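Local coordinates for thermosome subunit (Methanococcoides burtonii, PDB 3AQ1), which probably binds and hydrolyses ATP to assist the folding of unfolded proteins, as a group II chaperonin, at residues A51-E56 with N457-A462; E63-G68 with T72-G77; A102-I107 with V351-G356; K357-V360 with S364-V367; S374-T379 with L386-F391. All blocks are in the same frame, centred on the assembly; numbering follows the deposited sequence.

Overall arrangement
Contacts 1, 2 and 5 join helices of the equatorial bundle and lie 25 to 39 Å from the centre of the chain. Contact 3 lies 12 Å from that centre and is buried; contact 4, also buried, has its centre about 14 Å from that of contact 3. Contacts 1 and 2 share helix 45-65, contacts 4 and 5 helix 364-378. Contact 3 is purely aliphatic, as is contact 2 beside a solvent-facing turn. Contacts 1 and 5 mix small apolar groups with serines at partly exposed places. Contact 4 buries polar serines. Phe-391 and Met-460 join contacts 5 and 1, Val-358 joins 4 and 3, and Leu-64 packs on Ala-387 and Lys-390, joining 2 and 5.

Contact 1. Residues A51-E56 with N457-A462; sequences AVLSGE and NAAMEA
Ser-54 and Ala-459 mark the close point of two helices that run the same general way. The short axes approach to 8.3 Å, with a signed crossing angle of -38°. The CA atoms of these two residues are 4.4 Å apart. This is close helix-helix packing through small residues, in the helical equatorial domain of the chaperonin. Residues 51-56 belong to helix 45-65 and residues 457-462 to helix 449-467. The contact therefore brings together parts of the chain some 400 residues apart.

Ala-459 is the centre of the contact. Its CB points at the first helix and sits 3.7 Å from Ser-54 N, against the backbone itself. Leu-53 closes over the same methyl from one side, with CD2 3.9 Å from Ala-459 CB. CB and CG of Leu-53 lie nearly as close, so the leucine lies along the methyl and does not touch it with one branch alone. Beyond this, Leu-53 packs on Ile-398 and Ala-394, which tie the pair to two further helices of the bundle.

Ser-54 supplies the polar edge. Its hydroxyl shares a weak hydrogen bond with Thr-463 OG1, and that threonine is also hydrogen-bonded to Ala-459 O. With OG anti to the backbone N (chi1 175°), Ser-54 turns its oxygen along the second helix, where OG comes 4.1 Å from Ala-462 CB.

Contact 2. Residues E63-G68 with T72-G77; sequences ELIMKG and TIISEG
Ile-74 packs against Leu-64 and Ile-65 in a small, buried aliphatic contact of a helical hairpin, where a short turn joins helix 45-65 to helix 71-92. The first helix ends here and the second begins a few residues on. Both belong to the equatorial domain, and the contact lies about 39 Å from the centre of the chain.

The turn starts at the end of the first helix. Met-66 is the first residue to leave helical angles. Residues 65 to 68 form a type I beta turn, closed by a hydrogen bond of 2.9 Å from Gly-68 N to Ile-65 O. Gly-68 has a phi of 112°, a value that glycine accommodates readily. The chain then turns back, and the second helix presents Ile-74 to the end of the first.

One side faces the solvent, where Met-66, Lys-67 and Gly-68 are exposed. The other side is filled by the bundle: Leu-64 also touches Lys-390, and Ile-74 also touches Val-69 and Leu-467. The pair of helices is thus held against helices 383-394 and 449-467.

A single methyl carries the contact. CG1 of Ile-74 is anti to its carbonyl carbon (chi1 -64°) and the chain is extended beyond it, which carries CD1 out to the first helix. The side chains of Ile-65 and Ile-74 cross at about a right angle. CD1 of Ile-74 lies 3.8 Å from Leu-64 CB and 3.7 Å from Ile-65 CG1.

Contact 3. Residues A102-I107 with V351-G356; sequences AALIKI and VVIEDG
Ile-107 and Val-352 meet tip to tip, and Leu-104 and Ile-353 meet crosswise beside them. All four side chains are buried, and every contact between the two segments is aliphatic. In the first pair CD1 of Ile-107 meets the branches of Val-352 end-on, 3.3 Å from CG1 and 3.9 Å from CG2. CG2 of Ile-107 also reaches Val-352 CG2, at 3.9 Å, so the two branched ends face each other with both prongs. In the second pair the side chains cross at about a right angle. CD2 of Leu-104 rests on the extended arm of Ile-353, 3.6 Å from CG1 and 3.8 Å from CD1. Ile-353 holds CG1 anti to its carbonyl carbon (chi1 -72°), which sends that arm across to the leucine.

The backbones stay well apart, with CA atoms 8.3 Å apart at Ile-107 and Val-352. Helix 101-109 thus rests on the C-terminal end of the long helix 332-355 through side chains alone. Both helices probably belong to the intermediate domain, which in this family links the equatorial and apical domains. Ile-96 and Val-358 border the Ile-107 and Val-352 pair, while Val-129 and Val-132 of helix 121-132 cover the other.

Charged groups lie outside the aliphatic centre. Glu-354 and Asp-355 form salt bridges with Arg-450, and Lys-106 forms one with Asp-444 and a cation-pi contact with Trp-441.

Contact 4. Residues K357-V360 with S364-V367; sequences KVVV and SSEV
Val-359 meets Ser-365, and Val-360 meets Ser-364, where strand 357-360 gives way to helix 364-378. CG1 of Val-359 sits over the serine side chain, 3.5 Å from Ser-365 CB and 3.7 Å from Ser-365 OG. In the second pair CG2 of Val-360 is 3.4 Å from Ser-364 OG. The carbonyl O of Val-360 also lies close to that hydroxyl, but the hydrogen bond of Ser-364 OG is to Gly-361 O. With chi1 at 69°, Ser-364 folds its OG back over its own backbone and toward the end of the strand.

The next shell holds both elements. Val-358 and Val-359 bond through their backbones to Ile-94 and Glu-447, making 357-360 the middle strand of a three-stranded antiparallel sheet. Helix 410-422 covers the helix side, with His-421 against Ser-364 and Val-367. Glu-366 forms a salt bridge with Lys-452.

The connection between the two segments is the glycine-rich turn of this family, which in relatives lies near the nucleotide site. Here the buried Ser-364 gives the Gly-361 carbonyl of that turn a partner, while Val-359 and Val-360 lay apolar branches against the two serines.

Contact 5. Residues S374-T379 with L386-F391; sequences SEYAST and LAVSKF
Ala-377 and Ser-389 bring two antiparallel helices together by van der Waals contact. The short axes lie 8.5 Å apart at an angle of 173°, and the two CA atoms are 5.2 Å apart. CB of Ala-377 points toward the second helix and lies 3.9 Å from both CA and CB of Ser-389. The methyl therefore rests on the backbone and on the root of the serine side chain, not on its hydroxyl.

An aromatic contact flanks this one. CG1 of Val-388 approaches the Tyr-376 ring at its edge, near the ring plane, 4.4 Å from CD2. The same branch lies 4.5 Å from Ala-377 CB, so it bridges the two residues. This is a helical hairpin of the equatorial domain, formed by helices 364-378 and 383-394. Tyr-376 also touches Lys-84, and Phe-391 packs on Ala-81, Cys-85 and Leu-57, which sets the hairpin against helices 71-92 and 45-65.

The side-chain hydrogen bond within the two segments is at the end of the first helix. Thr-379 OG1 donates to Tyr-376 O at 3.0 Å, in the carbonyl plane and on a lone pair, with a C=O...OG1 angle of 132°. The carbonyl at the helix end thus takes one bond from the hydroxyl and a weak second one from the backbone N of Thr-379, while the two helices meet through apolar groups without a hydrogen bond between the segments.

Contact 1. Residues A51-E56 with N457-A462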
# COMPACT_ATOMS: atom_id res chain seq x y z
N ALA A 51 0.75 -21.14 5.79
CA ALA A 51 0.07 -22.27 6.42
C ALA A 51 0.32 -23.59 5.70
O ALA A 51 0.68 -24.59 6.32
CB ALA A 51 -1.41 -22.01 6.51
N VAL A 52 0.11 -23.61 4.39
CA VAL A 52 0.29 -24.84 3.63
C VAL A 52 1.74 -25.28 3.69
O VAL A 52 2.04 -26.48 3.80
CB VAL A 52 -0.15 -24.66 2.14
CG1 VAL A 52 0.22 -25.89 1.33
CG2 VAL A 52 -1.63 -24.39 2.06
N LEU A 53 2.66 -24.32 3.60
CA LEU A 53 4.06 -24.68 3.53
C LEU A 53 4.55 -25.13 4.90
O LEU A 53 5.36 -26.04 5.02
CB LEU A 53 4.91 -23.55 2.96
CG LEU A 53 6.43 -23.78 2.98
CD1 LEU A 53 6.85 -24.94 2.08
CD2 LEU A 53 7.20 -22.51 2.61
N SER A 54 4.01 -24.49 5.93
CA SER A 54 4.29 -24.86 7.31
C SER A 54 3.86 -26.30 7.66
O SER A 54 4.64 -27.07 8.24
CB SER A 54 3.61 -23.84 8.24
OG SER A 54 3.75 -24.22 9.60
N GLY A 55 2.62 -26.67 7.32
CA GLY A 55 2.16 -28.04 7.47
C GLY A 55 3.09 -29.05 6.81
O GLY A 55 3.47 -30.06 7.40
N GLU A 56 3.48 -28.75 5.58
CA GLU A 56 4.36 -29.60 4.82
C GLU A 56 5.72 -29.74 5.47
O GLU A 56 6.30 -30.82 5.48
CB GLU A 56 4.52 -29.00 3.42
CG GLU A 56 4.84 -30.02 2.38
CD GLU A 56 3.83 -31.14 2.39
OE1 GLU A 56 2.64 -30.88 2.73
OE2 GLU A 56 4.22 -32.28 2.06
N ASN A 457 9.59 -17.26 5.29
CA ASN A 457 10.18 -17.10 6.62
C ASN A 457 9.19 -17.40 7.76
O ASN A 457 9.57 -17.94 8.80
CB ASN A 457 10.80 -15.70 6.79
CG ASN A 457 12.00 -15.47 5.87
OD1 ASN A 457 12.56 -16.41 5.28
ND2 ASN A 457 12.42 -14.21 5.76
N ALA A 458 7.92 -17.07 7.58
CA ALA A 458 6.95 -17.35 8.62
C ALA A 458 6.68 -18.85 8.74
O ALA A 458 6.59 -19.39 9.83
CB ALA A 458 5.64 -16.56 8.38
N ALA A 459 6.56 -19.53 7.60
CA ALA A 459 6.36 -20.96 7.63
C ALA A 459 7.52 -21.61 8.36
O ALA A 459 7.33 -22.45 9.23
CB ALA A 459 6.24 -21.51 6.23
N MET A 460 8.73 -21.21 8.01
CA MET A 460 9.92 -21.72 8.66
C MET A 460 9.95 -21.41 10.18
O MET A 460 10.17 -22.31 10.98
CB MET A 460 11.18 -21.19 7.95
CG MET A 460 12.48 -21.65 8.56
SD MET A 460 12.92 -20.62 9.97
CE MET A 460 13.67 -19.23 9.12
N GLU A 461 9.73 -20.16 10.56
CA GLU A 461 9.73 -19.76 11.97
C GLU A 461 8.66 -20.45 12.80
O GLU A 461 8.86 -20.72 13.98
CB GLU A 461 9.56 -18.24 12.12
CG GLU A 461 10.74 -17.41 11.63
CD GLU A 461 11.99 -17.63 12.43
OE1 GLU A 461 11.93 -18.34 13.46
OE2 GLU A 461 13.04 -17.09 12.04
N ALA A 462 7.51 -20.72 12.19
CA ALA A 462 6.41 -21.38 12.87
C ALA A 462 6.72 -22.85 13.08
O ALA A 462 6.39 -23.43 14.12
CB ALA A 462 5.14 -21.23 12.07

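Contact 2. Residues E63-G68 with T72-G77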
# COMPACT_ATOMS: atom_id res chain seq x y z
N GLU A 63 8.50 -37.00 9.83
CA GLU A 63 9.12 -38.10 9.11
C GLU A 63 10.61 -38.23 9.47
O GLU A 63 11.04 -39.28 9.96
CB GLU A 63 8.98 -37.92 7.59
CG GLU A 63 7.55 -38.02 7.07
CD GLU A 63 7.48 -37.87 5.56
OE1 GLU A 63 8.47 -37.37 4.95
OE2 GLU A 63 6.44 -38.25 4.98
N LEU A 64 11.38 -37.18 9.22
CA LEU A 64 12.82 -37.17 9.50
C LEU A 64 13.19 -37.50 10.95
O LEU A 64 14.34 -37.82 11.25
CB LEU A 64 13.47 -35.83 9.14
CG LEU A 64 13.58 -35.39 7.68
CD1 LEU A 64 14.59 -34.25 7.57
CD2 LEU A 64 13.96 -36.55 6.77
N ILE A 65 12.23 -37.40 11.86
CA ILE A 65 12.48 -37.73 13.25
C ILE A 65 12.27 -39.24 13.47
O ILE A 65 13.10 -39.92 14.08
CB ILE A 65 11.61 -36.89 14.19
CG1 ILE A 65 12.06 -35.43 14.15
CG2 ILE A 65 11.69 -37.39 15.61
CD1 ILE A 65 11.29 -34.54 15.09
N MET A 66 11.16 -39.76 12.95
CA MET A 66 10.90 -41.19 12.99
C MET A 66 11.93 -41.97 12.17
O MET A 66 11.78 -43.18 11.97
CB MET A 66 9.49 -41.50 12.51
CG MET A 66 8.40 -41.16 13.50
SD MET A 66 6.78 -41.26 12.72
CE MET A 66 5.70 -41.07 14.14
N LYS A 67 12.96 -41.27 11.68
CA LYS A 67 14.06 -41.90 10.94
C LYS A 67 15.40 -41.68 11.62
O LYS A 67 16.44 -42.11 11.11
CB LYS A 67 14.14 -41.37 9.50
CG LYS A 67 13.34 -42.16 8.48
CD LYS A 67 13.79 -41.83 7.05
CE LYS A 67 15.28 -42.10 6.87
NZ LYS A 67 15.73 -41.97 5.46
N GLY A 68 15.40 -40.98 12.76
CA GLY A 68 16.61 -40.81 13.55
C GLY A 68 17.23 -39.43 13.65
O GLY A 68 17.97 -39.15 14.61
N THR A 72 16.75 -30.84 16.54
CA THR A 72 17.39 -29.54 16.55
C THR A 72 18.20 -29.27 15.28
O THR A 72 18.34 -28.12 14.86
CB THR A 72 18.23 -29.38 17.81
OG1 THR A 72 17.35 -29.08 18.90
CG2 THR A 72 19.25 -28.27 17.65
N ILE A 73 18.70 -30.33 14.68
CA ILE A 73 19.42 -30.27 13.40
C ILE A 73 18.47 -29.87 12.27
O ILE A 73 18.82 -29.06 11.42
CB ILE A 73 20.07 -31.64 13.05
CG1 ILE A 73 21.30 -31.89 13.92
CG2 ILE A 73 20.44 -31.70 11.58
CD1 ILE A 73 21.90 -33.29 13.75
N ILE A 74 17.27 -30.45 12.28
CA ILE A 74 16.23 -30.11 11.31
C ILE A 74 15.93 -28.62 11.33
O ILE A 74 15.83 -28.00 10.28
CB ILE A 74 14.92 -30.89 11.57
CG1 ILE A 74 15.15 -32.39 11.38
CG2 ILE A 74 13.82 -30.41 10.65
CD1 ILE A 74 14.03 -33.25 11.89
N SER A 75 15.78 -28.06 12.53
CA SER A 75 15.51 -26.63 12.70
C SER A 75 16.56 -25.75 12.04
O SER A 75 16.22 -24.80 11.32
CB SER A 75 15.42 -26.27 14.17
OG SER A 75 14.40 -27.02 14.80
N GLU A 76 17.84 -26.04 12.28
CA GLU A 76 18.90 -25.24 11.67
C GLU A 76 18.95 -25.44 10.16
O GLU A 76 19.13 -24.48 9.42
CB GLU A 76 20.25 -25.53 12.31
CG GLU A 76 20.47 -24.75 13.59
CD GLU A 76 20.97 -25.63 14.73
OE1 GLU A 76 22.06 -26.23 14.59
OE2 GLU A 76 20.27 -25.71 15.76
N GLY A 77 18.76 -26.68 9.72
CA GLY A 77 18.65 -26.98 8.31
C GLY A 77 17.56 -26.16 7.63
O GLY A 77 17.79 -25.53 6.60

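Contact 3. Residues A102-I107 with V351-G356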
# COMPACT_ATOMS: atom_id res chain seq x y z
N ALA A 102 5.76 1.17 -18.32
CA ALA A 102 4.90 0.16 -18.91
C ALA A 102 4.69 -1.00 -17.94
O ALA A 102 3.60 -1.60 -17.89
CB ALA A 102 5.48 -0.33 -20.23
N ALA A 103 5.72 -1.32 -17.17
CA ALA A 103 5.66 -2.43 -16.24
C ALA A 103 4.89 -2.04 -14.98
O ALA A 103 4.16 -2.87 -14.42
CB ALA A 103 7.05 -2.93 -15.88
N LEU A 104 5.08 -0.80 -14.55
CA LEU A 104 4.30 -0.26 -13.43
C LEU A 104 2.81 -0.24 -13.77
O LEU A 104 1.98 -0.58 -12.94
CB LEU A 104 4.77 1.14 -13.07
CG LEU A 104 6.10 1.28 -12.34
CD1 LEU A 104 6.52 2.75 -12.30
CD2 LEU A 104 5.98 0.68 -10.96
N ILE A 105 2.49 0.17 -14.99
CA ILE A 105 1.12 0.15 -15.47
C ILE A 105 0.56 -1.27 -15.58
O ILE A 105 -0.63 -1.50 -15.35
CB ILE A 105 1.01 0.84 -16.81
CG1 ILE A 105 0.97 2.34 -16.59
CG2 ILE A 105 -0.24 0.36 -17.54
CD1 ILE A 105 0.36 3.11 -17.72
N LYS A 106 1.43 -2.21 -15.94
CA LYS A 106 1.06 -3.62 -15.96
C LYS A 106 0.82 -4.13 -14.54
O LYS A 106 -0.16 -4.85 -14.29
CB LYS A 106 2.16 -4.45 -16.64
CG LYS A 106 1.70 -5.80 -17.17
CD LYS A 106 2.89 -6.75 -17.28
CE LYS A 106 2.95 -7.45 -18.63
NZ LYS A 106 1.84 -8.41 -18.83
N ILE A 107 1.71 -3.77 -13.62
CA ILE A 107 1.57 -4.14 -12.22
C ILE A 107 0.25 -3.62 -11.63
O ILE A 107 -0.56 -4.39 -11.13
CB ILE A 107 2.80 -3.70 -11.39
CG1 ILE A 107 3.96 -4.64 -11.67
CG2 ILE A 107 2.51 -3.68 -9.89
CD1 ILE A 107 5.23 -4.26 -10.97
N VAL A 351 4.29 -0.88 -3.04
CA VAL A 351 5.06 -1.98 -2.48
C VAL A 351 6.06 -2.57 -3.47
O VAL A 351 7.16 -2.93 -3.10
CB VAL A 351 4.13 -3.08 -1.94
CG1 VAL A 351 4.93 -4.36 -1.67
CG2 VAL A 351 3.40 -2.57 -0.70
N VAL A 352 5.68 -2.67 -4.74
CA VAL A 352 6.62 -3.15 -5.74
C VAL A 352 7.79 -2.18 -5.89
O VAL A 352 8.95 -2.59 -5.89
CB VAL A 352 5.93 -3.38 -7.11
CG1 VAL A 352 6.95 -3.57 -8.20
CG2 VAL A 352 5.00 -4.57 -7.04
N ILE A 353 7.49 -0.89 -6.00
CA ILE A 353 8.53 0.12 -6.16
C ILE A 353 9.49 0.09 -4.97
O ILE A 353 10.70 0.22 -5.13
CB ILE A 353 7.94 1.53 -6.36
CG1 ILE A 353 7.31 1.64 -7.75
CG2 ILE A 353 9.00 2.61 -6.16
CD1 ILE A 353 6.72 2.98 -8.06
N GLU A 354 8.95 -0.11 -3.78
CA GLU A 354 9.80 -0.24 -2.60
C GLU A 354 10.71 -1.47 -2.68
O GLU A 354 11.92 -1.35 -2.54
CB GLU A 354 8.96 -0.23 -1.32
CG GLU A 354 8.46 1.15 -0.94
CD GLU A 354 7.59 1.16 0.30
OE1 GLU A 354 6.91 0.15 0.57
OE2 GLU A 354 7.59 2.20 1.01
N ASP A 355 10.12 -2.65 -2.92
CA ASP A 355 10.90 -3.89 -3.06
C ASP A 355 11.94 -3.74 -4.16
O ASP A 355 13.04 -4.30 -4.06
CB ASP A 355 10.01 -5.09 -3.41
CG ASP A 355 9.10 -5.54 -2.27
OD1 ASP A 355 9.35 -5.17 -1.10
OD2 ASP A 355 8.13 -6.27 -2.56
N GLY A 356 11.59 -3.02 -5.22
CA GLY A 356 12.45 -2.91 -6.40
C GLY A 356 12.39 -4.17 -7.26
O GLY A 356 13.05 -4.26 -8.30

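Contact 4. Residues K357-V360 with S364-V367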
# COMPACT_ATOMS: atom_id res chain seq x y z
N LYS A 357 11.59 -5.14 -6.81
CA LYS A 357 11.51 -6.44 -7.47
C LYS A 357 10.11 -7.02 -7.33
O LYS A 357 9.42 -6.77 -6.34
CB LYS A 357 12.55 -7.40 -6.89
CG LYS A 357 13.82 -6.69 -6.40
CD LYS A 357 15.07 -7.56 -6.53
CE LYS A 357 16.22 -7.00 -5.70
NZ LYS A 357 15.96 -7.12 -4.24
N VAL A 358 9.69 -7.79 -8.33
CA VAL A 358 8.47 -8.57 -8.23
C VAL A 358 8.75 -10.01 -8.60
O VAL A 358 9.71 -10.30 -9.33
CB VAL A 358 7.36 -8.07 -9.15
CG1 VAL A 358 7.14 -6.60 -8.95
CG2 VAL A 358 7.72 -8.36 -10.59
N VAL A 359 7.90 -10.90 -8.09
CA VAL A 359 7.92 -12.32 -8.41
C VAL A 359 6.70 -12.56 -9.28
O VAL A 359 5.73 -11.81 -9.19
CB VAL A 359 7.77 -13.17 -7.14
CG1 VAL A 359 7.76 -14.64 -7.48
CG2 VAL A 359 8.89 -12.87 -6.18
N VAL A 360 6.73 -13.58 -10.13
CA VAL A 360 5.50 -13.97 -10.81
C VAL A 360 4.92 -15.18 -10.12
O VAL A 360 5.63 -15.88 -9.40
CB VAL A 360 5.72 -14.26 -12.28
CG1 VAL A 360 5.75 -12.95 -13.04
CG2 VAL A 360 7.01 -15.05 -12.48
N SER A 364 5.28 -20.66 -10.04
CA SER A 364 6.55 -20.49 -10.74
C SER A 364 7.74 -20.38 -9.79
O SER A 364 8.75 -21.04 -10.00
CB SER A 364 6.51 -19.29 -11.70
OG SER A 364 6.46 -18.06 -11.00
N SER A 365 7.63 -19.57 -8.74
CA SER A 365 8.78 -19.31 -7.86
C SER A 365 9.04 -20.45 -6.86
O SER A 365 10.18 -20.68 -6.44
CB SER A 365 8.64 -17.98 -7.12
OG SER A 365 7.71 -18.05 -6.07
N GLU A 366 8.00 -21.18 -6.50
CA GLU A 366 8.20 -22.31 -5.62
C GLU A 366 8.96 -23.42 -6.35
O GLU A 366 9.89 -24.03 -5.81
CB GLU A 366 6.87 -22.81 -5.09
CG GLU A 366 6.30 -21.93 -3.96
CD GLU A 366 5.48 -20.75 -4.46
OE1 GLU A 366 5.30 -20.59 -5.68
OE2 GLU A 366 4.99 -19.98 -3.60
N VAL A 367 8.57 -23.65 -7.60
CA VAL A 367 9.21 -24.64 -8.46
C VAL A 367 10.68 -24.29 -8.72
O VAL A 367 11.56 -25.15 -8.57
CB VAL A 367 8.45 -24.73 -9.78
CG1 VAL A 367 9.19 -25.58 -10.80
CG2 VAL A 367 7.06 -25.25 -9.51

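Contact 5. Residues S374-T379 with L386-F391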
# COMPACT_ATOMS: atom_id res chain seq x y z
N SER A 374 17.27 -27.91 -4.33
CA SER A 374 17.60 -29.33 -4.37
C SER A 374 18.99 -29.50 -4.96
O SER A 374 19.67 -30.49 -4.68
CB SER A 374 16.58 -30.12 -5.20
OG SER A 374 15.48 -30.53 -4.39
N GLU A 375 19.40 -28.53 -5.77
CA GLU A 375 20.76 -28.49 -6.27
C GLU A 375 21.70 -28.14 -5.11
O GLU A 375 22.74 -28.77 -4.93
CB GLU A 375 20.90 -27.48 -7.41
CG GLU A 375 20.95 -28.12 -8.79
CD GLU A 375 20.23 -27.30 -9.86
OE1 GLU A 375 19.62 -26.27 -9.52
OE2 GLU A 375 20.28 -27.69 -11.05
N TYR A 376 21.30 -27.14 -4.32
CA TYR A 376 22.05 -26.75 -3.14
C TYR A 376 22.18 -27.94 -2.19
O TYR A 376 23.27 -28.24 -1.71
CB TYR A 376 21.36 -25.58 -2.44
CG TYR A 376 22.17 -24.93 -1.33
CD1 TYR A 376 23.30 -24.19 -1.62
CD2 TYR A 376 21.78 -25.04 -0.00
CE1 TYR A 376 24.05 -23.58 -0.62
CE2 TYR A 376 22.52 -24.44 1.02
CZ TYR A 376 23.66 -23.71 0.70
OH TYR A 376 24.40 -23.10 1.69
N ALA A 377 21.06 -28.61 -1.93
CA ALA A 377 21.04 -29.77 -1.05
C ALA A 377 22.20 -30.71 -1.33
O ALA A 377 22.90 -31.14 -0.41
CB ALA A 377 19.72 -30.52 -1.18
N SER A 378 22.41 -31.03 -2.60
CA SER A 378 23.49 -31.93 -3.01
C SER A 378 24.87 -31.45 -2.57
O SER A 378 25.71 -32.24 -2.14
CB SER A 378 23.45 -32.15 -4.52
OG SER A 378 22.32 -32.92 -4.88
N THR A 379 25.12 -30.14 -2.68
CA THR A 379 26.42 -29.58 -2.34
C THR A 379 26.61 -29.43 -0.83
O THR A 379 27.57 -28.82 -0.37
CB THR A 379 26.66 -28.22 -3.01
OG1 THR A 379 26.05 -27.18 -2.23
CG2 THR A 379 26.09 -28.21 -4.43
N LEU A 386 19.67 -33.76 4.38
CA LEU A 386 18.33 -34.34 4.34
C LEU A 386 17.28 -33.28 4.66
O LEU A 386 16.25 -33.19 3.99
CB LEU A 386 18.23 -35.51 5.32
CG LEU A 386 18.48 -36.88 4.67
CD1 LEU A 386 18.94 -37.93 5.69
CD2 LEU A 386 17.25 -37.35 3.89
N ALA A 387 17.57 -32.45 5.66
CA ALA A 387 16.65 -31.42 6.13
C ALA A 387 16.38 -30.36 5.08
O ALA A 387 15.22 -30.01 4.82
CB ALA A 387 17.20 -30.78 7.40
N VAL A 388 17.45 -29.82 4.49
CA VAL A 388 17.32 -28.82 3.45
C VAL A 388 16.67 -29.40 2.20
O VAL A 388 15.86 -28.76 1.53
CB VAL A 388 18.68 -28.21 3.10
CG1 VAL A 388 18.59 -27.42 1.82
CG2 VAL A 388 19.14 -27.33 4.24
N SER A 389 17.02 -30.64 1.90
CA SER A 389 16.41 -31.36 0.79
C SER A 389 14.90 -31.45 1.00
O SER A 389 14.12 -31.24 0.07
CB SER A 389 17.04 -32.75 0.67
OG SER A 389 16.59 -33.40 -0.50
N LYS A 390 14.48 -31.75 2.23
CA LYS A 390 13.07 -31.88 2.53
C LYS A 390 12.36 -30.53 2.47
O LYS A 390 11.19 -30.46 2.11
CB LYS A 390 12.85 -32.56 3.88
CG LYS A 390 13.03 -34.08 3.86
CD LYS A 390 11.90 -34.77 3.10
CE LYS A 390 12.03 -36.29 3.11
NZ LYS A 390 10.80 -36.95 2.58
N PHE A 391 13.08 -29.46 2.79
CA PHE A 391 12.52 -28.12 2.67
C PHE A 391 12.21 -27.89 1.20
O PHE A 391 11.06 -27.63 0.83
CB PHE A 391 13.51 -27.07 3.19
CG PHE A 391 12.89 -25.71 3.44
CD1 PHE A 391 12.68 -24.83 2.40
CD2 PHE A 391 12.57 -25.29 4.71
CE1 PHE A 391 12.13 -23.57 2.63
CE2 PHE A 391 12.03 -24.03 4.94
CZ PHE A 391 11.81 -23.18 3.90